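Local coordinates for protein Maltose/maltodextrin transport permease homologue (Bdellovibrio bacteriovorus HD100, PDB 6FFL) that probably takes up maltose and maltodextrins as the solute-binding domain fused to an ABC-transporter permease, and binds maltotriose, at residues T127-K130 and E134-E137; P172-A177 and L193-Q198; L201-R204 and K208-P211; I253-I256 and K261-S264. All coordinates share one frame; numbering follows the deposited sequence.

Interaction 1. Residues T127-K130 and E134-E137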
loop_
_atom_site.group_PDB
_atom_site.type_symbol
_atom_site.label_atom_id
_atom_site.label_comp_id
_atom_site.label_asym_id
_atom_site.label_seq_id
_atom_site.Cartn_x
_atom_site.Cartn_y
_atom_site.Cartn_z
ATOM N N THR A 127 0.491 -15.792 -20.478
ATOM C CA THR A 127 -0.190 -14.591 -20.955
ATOM C C THR A 127 -1.280 -14.214 -19.968
ATOM O O THR A 127 -2.253 -14.971 -19.809
ATOM C CB THR A 127 -0.781 -14.818 -22.348
ATOM O OG1 THR A 127 0.251 -15.287 -23.221
ATOM C CG2 THR A 127 -1.355 -13.526 -22.912
ATOM N N PRO A 128 -1.164 -13.089 -19.275
ATOM C CA PRO A 128 -2.147 -12.757 -18.235
ATOM C C PRO A 128 -3.479 -12.364 -18.844
ATOM O O PRO A 128 -3.540 -11.912 -19.996
ATOM C CB PRO A 128 -1.499 -11.569 -17.505
ATOM C CG PRO A 128 -0.574 -10.956 -18.506
ATOM C CD PRO A 128 -0.070 -12.103 -19.358
ATOM N N PRO A 129 -4.571 -12.505 -18.091
ATOM C CA PRO A 129 -5.871 -12.045 -18.591
ATOM C C PRO A 129 -5.912 -10.529 -18.665
ATOM O O PRO A 129 -5.390 -9.836 -17.788
ATOM C CB PRO A 129 -6.860 -12.574 -17.546
ATOM C CG PRO A 129 -6.053 -12.616 -16.273
ATOM C CD PRO A 129 -4.658 -13.043 -16.723
ATOM N N LYS A 130 -6.557 -10.013 -19.713
ATOM C CA LYS A 130 -6.661 -8.570 -19.907
ATOM C C LYS A 130 -8.004 -8.002 -19.466
ATOM O O LYS A 130 -8.135 -6.778 -19.346
ATOM C CB LYS A 130 -6.401 -8.202 -21.378
ATOM C CG LYS A 130 -7.322 -8.872 -22.386
ATOM C CD LYS A 130 -6.841 -8.615 -23.812
ATOM C CE LYS A 130 -7.793 -9.205 -24.846
ATOM N NZ LYS A 130 -7.459 -10.626 -25.145
ATOM N N GLU A 134 -11.952 -12.891 -18.972
ATOM C CA GLU A 134 -10.777 -13.749 -19.099
ATOM C C GLU A 134 -10.242 -14.156 -17.735
ATOM O O GLU A 134 -9.812 -15.300 -17.542
ATOM C CB GLU A 134 -9.678 -13.028 -19.883
ATOM C CG GLU A 134 -9.950 -12.909 -21.373
ATOM C CD GLU A 134 -8.801 -12.253 -22.122
ATOM O OE1 GLU A 134 -7.735 -12.015 -21.504
ATOM O OE2 GLU A 134 -8.964 -11.985 -23.330
ATOM N N LEU A 135 -10.228 -13.219 -16.786
ATOM C CA LEU A 135 -9.741 -13.533 -15.446
ATOM C C LEU A 135 -10.548 -14.661 -14.819
ATOM O O LEU A 135 -9.984 -15.584 -14.214
ATOM C CB LEU A 135 -9.797 -12.280 -14.573
ATOM C CG LEU A 135 -9.551 -12.481 -13.078
ATOM C CD1 LEU A 135 -8.087 -12.765 -12.874
ATOM C CD2 LEU A 135 -9.971 -11.226 -12.316
ATOM N N ILE A 136 -11.869 -14.632 -14.991
ATOM C CA ILE A 136 -12.707 -15.647 -14.366
ATOM C C ILE A 136 -12.557 -16.984 -15.075
ATOM O O ILE A 136 -12.478 -18.035 -14.429
ATOM C CB ILE A 136 -14.170 -15.171 -14.337
ATOM C CG1 ILE A 136 -14.293 -14.024 -13.329
ATOM C CG2 ILE A 136 -15.089 -16.318 -13.991
ATOM C CD1 ILE A 136 -15.529 -13.131 -13.548
ATOM N N GLU A 137 -12.541 -16.973 -16.411
ATOM C CA GLU A 137 -12.369 -18.213 -17.163
ATOM C C GLU A 137 -11.053 -18.895 -16.806
ATOM O O GLU A 137 -11.014 -20.106 -16.537
ATOM C CB GLU A 137 -12.427 -17.919 -18.664
ATOM C CG GLU A 137 -13.780 -18.166 -19.316
ATOM C CD GLU A 137 -14.086 -17.168 -20.432
ATOM O OE1 GLU A 137 -15.277 -17.007 -20.782
ATOM O OE2 GLU A 137 -13.133 -16.546 -20.957
HETATM O O HOH W 1 -5.147 -12.554 -22.400
#
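Lys130 and Glu134 reach across each other at the N-terminal end of helix 132-142, in the lobe of this type 2 periplasmic binding-protein fold that carries the four-stranded sheet. Glu134 runs extended beyond CG, and its carboxylate is turned back over the loop before the helix, where each oxygen takes a different nitrogen of Lys130. OE1 receives the backbone N of Lys130 at 2.9 Å in an almost straight bond (172° at the hydrogen), although the donor comes from above the carboxylate plane. OE2 uses its syn lone pair for Lys130 NZ, 2.7 Å away, forming a salt bridge. With chi1 at 58°, Lys130 CG lies between its own backbone N and carbonyl carbon, and the chain runs alongside the carboxylate, CG being 3.3 Å from Glu134 OE1, before a bend at the last torsion turns NZ onto OE2. OE1 is gripped a second time by a water that also donates to Pro128 O. The backbone N of Glu134 is in turn hydrogen-bonded to Asn131 OD1. Beside the polar pair, Pro129 packs its ring against the first turn, CB lying 3.5 Å from Leu135 N; Leu118 and Met230 of the central strands extend this apolar patch. Pro129 CG, 4.0 Å from Leu135 CD1, completes the apolar contact.

Interaction 2. Residues P172-A177 and L193-Q198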
loop_
_atom_site.group_PDB
_atom_site.type_symbol
_atom_site.label_atom_id
_atom_site.label_comp_id
_atom_site.label_asym_id
_atom_site.label_seq_id
_atom_site.Cartn_x
_atom_site.Cartn_y
_atom_site.Cartn_z
ATOM N N PRO A 172 -13.874 2.773 -8.897
ATOM C CA PRO A 172 -14.047 3.653 -10.062
ATOM C C PRO A 172 -14.284 2.904 -11.362
ATOM O O PRO A 172 -14.856 3.489 -12.288
ATOM C CB PRO A 172 -12.729 4.443 -10.111
ATOM C CG PRO A 172 -11.734 3.594 -9.376
ATOM C CD PRO A 172 -12.533 2.929 -8.295
ATOM N N ALA A 173 -13.870 1.637 -11.466
ATOM C CA ALA A 173 -14.167 0.883 -12.681
ATOM C C ALA A 173 -15.651 0.566 -12.797
ATOM O O ALA A 173 -16.141 0.308 -13.907
ATOM C CB ALA A 173 -13.338 -0.411 -12.720
ATOM N N PHE A 174 -16.381 0.587 -11.684
ATOM C CA PHE A 174 -17.822 0.387 -11.698
ATOM C C PHE A 174 -18.589 1.698 -11.660
ATOM O O PHE A 174 -19.820 1.675 -11.630
ATOM C CB PHE A 174 -18.252 -0.503 -10.522
ATOM C CG PHE A 174 -17.936 -1.963 -10.723
ATOM C CD1 PHE A 174 -18.648 -2.718 -11.645
ATOM C CD2 PHE A 174 -16.938 -2.578 -9.990
ATOM C CE1 PHE A 174 -18.364 -4.058 -11.830
ATOM C CE2 PHE A 174 -16.637 -3.918 -10.173
ATOM C CZ PHE A 174 -17.361 -4.661 -11.092
ATOM N N GLY A 175 -17.899 2.836 -11.671
ATOM C CA GLY A 175 -18.564 4.122 -11.607
ATOM C C GLY A 175 -17.790 5.161 -10.814
ATOM O O GLY A 175 -16.620 5.426 -11.090
ATOM N N GLU A 176 -18.434 5.748 -9.814
ATOM C CA GLU A 176 -17.872 6.910 -9.149
ATOM C C GLU A 176 -16.692 6.535 -8.252
ATOM O O GLU A 176 -16.663 5.463 -7.641
ATOM C CB GLU A 176 -18.951 7.601 -8.316
ATOM C CG GLU A 176 -20.114 8.163 -9.113
ATOM C CD GLU A 176 -21.387 8.246 -8.297
ATOM O OE1 GLU A 176 -22.148 7.245 -8.262
ATOM O OE2 GLU A 176 -21.621 9.312 -7.683
ATOM N N ALA A 177 -15.723 7.449 -8.160
ATOM C CA ALA A 177 -14.655 7.345 -7.170
ATOM C C ALA A 177 -15.238 7.359 -5.758
ATOM O O ALA A 177 -16.350 7.831 -5.527
ATOM C CB ALA A 177 -13.659 8.497 -7.332
ATOM N N LEU A 193 -19.891 1.251 -5.517
ATOM C CA LEU A 193 -19.468 0.467 -4.358
ATOM C C LEU A 193 -20.310 -0.797 -4.207
ATOM O O LEU A 193 -19.773 -1.870 -3.907
ATOM C CB LEU A 193 -19.521 1.309 -3.081
ATOM C CG LEU A 193 -18.996 0.569 -1.848
ATOM C CD1 LEU A 193 -17.520 0.129 -2.015
ATOM C CD2 LEU A 193 -19.186 1.412 -0.578
ATOM N N LYS A 194 -21.630 -0.697 -4.403
ATOM C CA LYS A 194 -22.461 -1.899 -4.364
ATOM C C LYS A 194 -21.958 -2.931 -5.369
ATOM O O LYS A 194 -21.820 -4.119 -5.042
ATOM C CB LYS A 194 -23.921 -1.540 -4.643
ATOM C CG LYS A 194 -24.864 -2.745 -4.687
ATOM C CD LYS A 194 -26.193 -2.363 -5.313
ATOM C CE LYS A 194 -26.003 -1.894 -6.750
ATOM N NZ LYS A 194 -26.399 -2.937 -7.734
ATOM N N ASP A 195 -21.647 -2.484 -6.592
ATOM C CA ASP A 195 -21.196 -3.396 -7.641
ATOM C C ASP A 195 -19.841 -4.011 -7.295
ATOM O O ASP A 195 -19.578 -5.180 -7.620
ATOM C CB ASP A 195 -21.113 -2.659 -8.984
ATOM C CG ASP A 195 -22.480 -2.435 -9.633
ATOM O OD1 ASP A 195 -23.493 -2.997 -9.163
ATOM O OD2 ASP A 195 -22.535 -1.688 -10.631
ATOM N N THR A 196 -18.968 -3.234 -6.650
ATOM C CA THR A 196 -17.683 -3.758 -6.190
ATOM C C THR A 196 -17.880 -4.852 -5.150
ATOM O O THR A 196 -17.260 -5.921 -5.222
ATOM C CB THR A 196 -16.838 -2.619 -5.602
ATOM O OG1 THR A 196 -16.537 -1.666 -6.632
ATOM C CG2 THR A 196 -15.532 -3.157 -5.046
ATOM N N PHE A 197 -18.717 -4.577 -4.147
ATOM C CA PHE A 197 -19.087 -5.597 -3.175
ATOM C C PHE A 197 -19.604 -6.849 -3.863
ATOM O O PHE A 197 -19.230 -7.972 -3.497
ATOM C CB PHE A 197 -20.161 -5.063 -2.224
ATOM C CG PHE A 197 -19.662 -4.056 -1.225
ATOM C CD1 PHE A 197 -18.304 -3.846 -1.030
ATOM C CD2 PHE A 197 -20.566 -3.297 -0.493
ATOM C CE1 PHE A 197 -17.856 -2.924 -0.093
ATOM C CE2 PHE A 197 -20.126 -2.359 0.441
ATOM C CZ PHE A 197 -18.760 -2.173 0.632
ATOM N N GLN A 198 -20.479 -6.681 -4.861
ATOM C CA GLN A 198 -21.075 -7.854 -5.493
ATOM C C GLN A 198 -20.076 -8.589 -6.369
ATOM O O GLN A 198 -20.143 -9.823 -6.467
ATOM C CB GLN A 198 -22.316 -7.463 -6.302
ATOM C CG GLN A 198 -23.327 -6.655 -5.495
ATOM C CD GLN A 198 -24.628 -6.368 -6.234
ATOM O OE1 GLN A 198 -25.710 -6.737 -5.769
ATOM N NE2 GLN A 198 -24.530 -5.701 -7.382
#
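Phe174 and Asp195 meet through matching torsions: in each, CG is turned anti to the carbonyl carbon (chi1 -76° in Phe174), and the aromatic ring swings from the turn at Phe174 to lie against helix 191-205. This is a packing contact between that turn and the helix, within one lobe of the type 2 periplasmic binding-protein fold. The Asp195 methylene approaches over one face of the ring in a CH-pi contact, its CB 4.0 Å from the ring centroid and 29° off the normal. Its nearest ring atom is Phe174 CD1, at 3.6 Å from Asp195 CB. The carboxylate itself is set at 70° to the ring plane, so the ring meets the apolar part of the aspartate rather than lying flat on its charged group. That charge has a partner one residue back, where Lys194 NZ forms a salt bridge to Asp195 OD1 at 3.2 Å.

On the other side of the ring's long axis, Phe174 CD2 touches Thr196 OG1 obliquely at 3.5 Å. The hydroxyl is already engaged with Ala192 O, one turn earlier in its own helix. Gly175, immediately after the phenylalanine, takes a positive phi, and its N is bonded to Pro172 O. Ile256, from the loop before strand 266-274, also touches the aromatic ring. Further along the ring, Phe174 CE2 rests 4.1 Å from the backbone O of Asp195.

Interaction 3. Residues L201-R204 and K208-P211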
loop_
_atom_site.group_PDB
_atom_site.type_symbol
_atom_site.label_atom_id
_atom_site.label_comp_id
_atom_site.label_asym_id
_atom_site.label_seq_id
_atom_site.Cartn_x
_atom_site.Cartn_y
_atom_site.Cartn_z
ATOM N N LEU A 201 -18.063 -10.801 -4.109
ATOM C CA LEU A 201 -18.906 -11.914 -3.685
ATOM C C LEU A 201 -19.060 -12.944 -4.797
ATOM O O LEU A 201 -19.079 -14.154 -4.541
ATOM C CB LEU A 201 -20.284 -11.414 -3.241
ATOM C CG LEU A 201 -20.395 -10.732 -1.886
ATOM C CD1 LEU A 201 -21.827 -10.251 -1.709
ATOM C CD2 LEU A 201 -20.040 -11.691 -0.781
ATOM N N LYS A 202 -19.178 -12.482 -6.040
ATOM C CA LYS A 202 -19.328 -13.414 -7.154
ATOM C C LYS A 202 -18.061 -14.237 -7.347
ATOM O O LYS A 202 -18.131 -15.450 -7.571
ATOM C CB LYS A 202 -19.687 -12.638 -8.426
ATOM C CG LYS A 202 -19.839 -13.467 -9.696
ATOM C CD LYS A 202 -20.355 -12.578 -10.830
ATOM C CE LYS A 202 -20.492 -13.331 -12.147
ATOM N NZ LYS A 202 -19.162 -13.678 -12.723
ATOM N N LEU A 203 -16.891 -13.596 -7.255
ATOM C CA LEU A 203 -15.635 -14.340 -7.350
ATOM C C LEU A 203 -15.553 -15.429 -6.285
ATOM O O LEU A 203 -15.057 -16.530 -6.550
ATOM C CB LEU A 203 -14.447 -13.388 -7.213
ATOM C CG LEU A 203 -14.192 -12.339 -8.299
ATOM C CD1 LEU A 203 -12.971 -11.502 -7.957
ATOM C CD2 LEU A 203 -14.037 -12.985 -9.662
ATOM N N ARG A 204 -16.056 -15.146 -5.078
ATOM C CA ARG A 204 -15.923 -16.089 -3.973
ATOM C C ARG A 204 -16.979 -17.183 -4.021
ATOM O O ARG A 204 -16.676 -18.352 -3.752
ATOM C CB ARG A 204 -15.999 -15.339 -2.634
ATOM C CG ARG A 204 -15.728 -16.194 -1.392
ATOM C CD ARG A 204 -16.138 -15.464 -0.092
ATOM N NE ARG A 204 -17.592 -15.423 0.045
ATOM C CZ ARG A 204 -18.242 -14.794 1.021
ATOM N NH1 ARG A 204 -17.569 -14.153 1.966
ATOM N NH2 ARG A 204 -19.569 -14.816 1.055
ATOM N N LYS A 208 -16.195 -19.050 -7.700
ATOM C CA LYS A 208 -15.425 -19.872 -6.761
ATOM C C LYS A 208 -13.971 -20.012 -7.207
ATOM O O LYS A 208 -13.402 -21.106 -7.227
ATOM C CB LYS A 208 -16.074 -21.244 -6.558
ATOM C CG LYS A 208 -17.585 -21.194 -6.301
ATOM C CD LYS A 208 -18.244 -22.478 -6.808
ATOM C CE LYS A 208 -18.970 -23.207 -5.706
ATOM N NZ LYS A 208 -19.936 -22.316 -5.020
ATOM N N ILE A 209 -13.363 -18.878 -7.545
ATOM C CA ILE A 209 -11.959 -18.851 -7.938
ATOM C C ILE A 209 -11.060 -18.217 -6.885
ATOM O O ILE A 209 -9.831 -18.237 -7.060
ATOM C CB ILE A 209 -11.761 -18.156 -9.304
ATOM C CG1 ILE A 209 -12.021 -16.652 -9.224
ATOM C CG2 ILE A 209 -12.681 -18.777 -10.349
ATOM C CD1 ILE A 209 -11.463 -15.910 -10.438
ATOM N N ILE A 210 -11.618 -17.664 -5.804
ATOM C CA ILE A 210 -10.835 -17.153 -4.677
ATOM C C ILE A 210 -11.278 -17.891 -3.417
ATOM O O ILE A 210 -12.436 -18.329 -3.331
ATOM C CB ILE A 210 -10.994 -15.627 -4.504
ATOM C CG1 ILE A 210 -12.442 -15.271 -4.152
ATOM C CG2 ILE A 210 -10.546 -14.878 -5.746
ATOM C CD1 ILE A 210 -12.665 -13.777 -3.906
ATOM N N PRO A 211 -10.408 -18.059 -2.426
ATOM C CA PRO A 211 -10.783 -18.827 -1.232
ATOM C C PRO A 211 -11.841 -18.122 -0.393
ATOM O O PRO A 211 -11.987 -16.900 -0.418
ATOM C CB PRO A 211 -9.467 -18.955 -0.457
ATOM C CG PRO A 211 -8.380 -18.612 -1.458
ATOM C CD PRO A 211 -8.999 -17.636 -2.401
HETATM O O HOH W 2 -14.557 -20.019 -3.231
#
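Leu203 and Arg204, near the C-terminal end of helix 191-205, are overlaid by the chain that turns back just beyond it. Lys208 is the first residue to leave helical angles, with a positive phi, and the reversal brings Ile209 N to 3.1 Å from Leu203 O, to which it hydrogen-bonds.

The two isoleucines that follow share an unusual first torsion, each placing CG1 between its own N and carbonyl carbon (70° in Ile209, 64° in Ile210). In Ile210 this lays the longer branch across the helix backbone, with CG1 3.6 Å from Arg204 CA and CD1 3.8 Å from Leu203 CB. The longer branch of Ile209 instead meets the Leu203 side chain obliquely, Ile209 CD1 4.0 Å from Leu203 CD2. Arg204 sets its CB against Ile210 CG1 and its CG near Pro211 O before the chain bends at chi3; one face of its guanidinium is lined by Leu201 CD2, and NH1 bonds to Leu362 O. A water donates to both Arg204 O and Ile210 O and so bridges helix to loop.

Around this turn, Ile136 of helix 132-142 packs on Leu203, and helix 346-362 covers Leu201. Through backbone hydrogen bonding of Ile209 with Leu157, whose side chain touches Ile210, the chain just after the helix joins strand 157-158, an outermost strand of the four-stranded sheet.

Interaction 4. Residues I253-I256 and K261-S264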
loop_
_atom_site.group_PDB
_atom_site.type_symbol
_atom_site.label_atom_id
_atom_site.label_comp_id
_atom_site.label_asym_id
_atom_site.label_seq_id
_atom_site.Cartn_x
_atom_site.Cartn_y
_atom_site.Cartn_z
ATOM N N ILE A 253 -4.486 -4.977 -13.007
ATOM C CA ILE A 253 -5.705 -5.677 -12.586
ATOM C C ILE A 253 -6.644 -5.613 -13.785
ATOM O O ILE A 253 -6.829 -4.533 -14.360
ATOM C CB ILE A 253 -6.332 -5.052 -11.329
ATOM C CG1 ILE A 253 -5.390 -5.194 -10.131
ATOM C CG2 ILE A 253 -7.680 -5.695 -11.017
ATOM C CD1 ILE A 253 -5.786 -4.292 -8.936
ATOM N N PRO A 254 -7.213 -6.735 -14.223
ATOM C CA PRO A 254 -7.883 -6.757 -15.531
ATOM C C PRO A 254 -9.078 -5.811 -15.613
ATOM O O PRO A 254 -9.806 -5.589 -14.638
ATOM C CB PRO A 254 -8.319 -8.218 -15.675
ATOM C CG PRO A 254 -7.301 -8.976 -14.902
ATOM C CD PRO A 254 -6.977 -8.093 -13.701
ATOM N N MET A 255 -9.273 -5.266 -16.810
ATOM C CA MET A 255 -10.398 -4.381 -17.088
ATOM C C MET A 255 -11.722 -5.088 -16.815
ATOM O O MET A 255 -11.899 -6.269 -17.124
ATOM C CB MET A 255 -10.313 -3.924 -18.548
ATOM C CG MET A 255 -11.547 -3.249 -19.134
ATOM S SD MET A 255 -11.376 -2.990 -20.931
ATOM C CE MET A 255 -10.102 -1.738 -20.941
ATOM N N ILE A 256 -12.661 -4.365 -16.210
ATOM C CA ILE A 256 -13.980 -4.948 -15.983
ATOM C C ILE A 256 -14.717 -5.050 -17.310
ATOM O O ILE A 256 -14.966 -4.038 -17.974
ATOM C CB ILE A 256 -14.775 -4.118 -14.969
ATOM C CG1 ILE A 256 -13.965 -4.007 -13.675
ATOM C CG2 ILE A 256 -16.196 -4.680 -14.793
ATOM C CD1 ILE A 256 -13.689 -5.371 -13.036
ATOM N N LYS A 261 -13.675 -0.438 -18.128
ATOM C CA LYS A 261 -12.804 0.402 -17.320
ATOM C C LYS A 261 -11.761 -0.437 -16.601
ATOM O O LYS A 261 -12.068 -1.499 -16.056
ATOM C CB LYS A 261 -13.597 1.215 -16.289
ATOM C CG LYS A 261 -14.823 1.927 -16.845
ATOM C CD LYS A 261 -14.451 2.992 -17.855
ATOM C CE LYS A 261 -15.703 3.583 -18.530
ATOM N NZ LYS A 261 -16.084 2.933 -19.841
ATOM N N TRP A 262 -10.539 0.067 -16.587
ATOM C CA TRP A 262 -9.470 -0.524 -15.797
ATOM C C TRP A 262 -9.658 -0.184 -14.327
ATOM O O TRP A 262 -9.813 0.997 -13.984
ATOM C CB TRP A 262 -8.116 0.011 -16.253
ATOM C CG TRP A 262 -7.722 -0.397 -17.626
ATOM C CD1 TRP A 262 -7.781 0.356 -18.762
ATOM C CD2 TRP A 262 -7.207 -1.669 -18.013
ATOM N NE1 TRP A 262 -7.331 -0.377 -19.841
ATOM C CE2 TRP A 262 -6.973 -1.623 -19.404
ATOM C CE3 TRP A 262 -6.914 -2.844 -17.314
ATOM C CZ2 TRP A 262 -6.454 -2.706 -20.111
ATOM C CZ3 TRP A 262 -6.405 -3.924 -18.019
ATOM C CH2 TRP A 262 -6.183 -3.848 -19.402
ATOM N N PRO A 263 -9.634 -1.169 -13.434
ATOM C CA PRO A 263 -9.513 -0.863 -12.008
ATOM C C PRO A 263 -8.309 0.036 -11.771
ATOM O O PRO A 263 -7.252 -0.118 -12.392
ATOM C CB PRO A 263 -9.344 -2.243 -11.364
ATOM C CG PRO A 263 -10.126 -3.152 -12.308
ATOM C CD PRO A 263 -9.825 -2.603 -13.685
ATOM N N SER A 264 -8.489 1.008 -10.891
ATOM C CA SER A 264 -7.521 2.084 -10.748
ATOM C C SER A 264 -6.788 1.938 -9.422
ATOM O O SER A 264 -7.349 2.264 -8.366
ATOM C CB SER A 264 -8.240 3.439 -10.825
ATOM O OG SER A 264 -7.307 4.499 -10.876
HETATM O O HOH W 3 -5.910 -1.802 -13.990
#
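Met255 lies across the indole of Trp262 where two arms of one loop fold together, in the connection from the four-stranded sheet of one lobe to strand 266-274 of the other, a crossing consistent with the lobe-to-lobe links of periplasmic binding proteins. Its CB sits 3.8 Å from Trp262 CE3. CG, anti to the backbone N (chi1 167°), extends past the backbone of the opposite arm, 3.6 Å from Lys261 O. SD makes a Met-aromatic contact, 5.1 Å from the centroid of the five-membered ring, and a platinum ion is bound about 2 Å from this side chain. A bend at chi3 (-69°) then drops CE over the face of the same ring, a CH-pi contact with CE 3.6 Å from its centroid.

The indole is met at its edge, in plane, by Ile253 O, and Arg252 adds a cation-pi contact. Next along the chain, Pro263 is packed against the Ile253-Pro254 backbone, its CD 3.1 Å from Pro254 O, while its ring leans on Ile253 CG2. Phe170 of the neighbouring short helix packs against Ile253 and Pro263. The backbones are joined by Ile256 N donating to Lys261 O at 2.9 Å. At the far end a water bridges the two arms, donating to both Ile253 O and Pro263 O, with its oxygen 2.7 Å from Pro263 O.

All four contacts lie in the lobe that carries the four-stranded sheet, and each closes before the next opens along the chain. Interactions 2 and 3, with centres about 17 Å apart, adjoin only along helix 191-205. Interaction 3 reaches interaction 1 through Ile136, which packs on Lys202 and Leu203. Interaction 4 touches both interaction 1, where Lys130 O probably accepts a hydrogen bond from Met255 N, and interaction 2, where Ile256 meets Ala173 and Phe174; its centre lies about 12 Å and 11 Å from theirs. The side chains of Ile253 and Thr196 are each about 12 Å from a bound glucose unit, so these contacts belong to the body of the lobe.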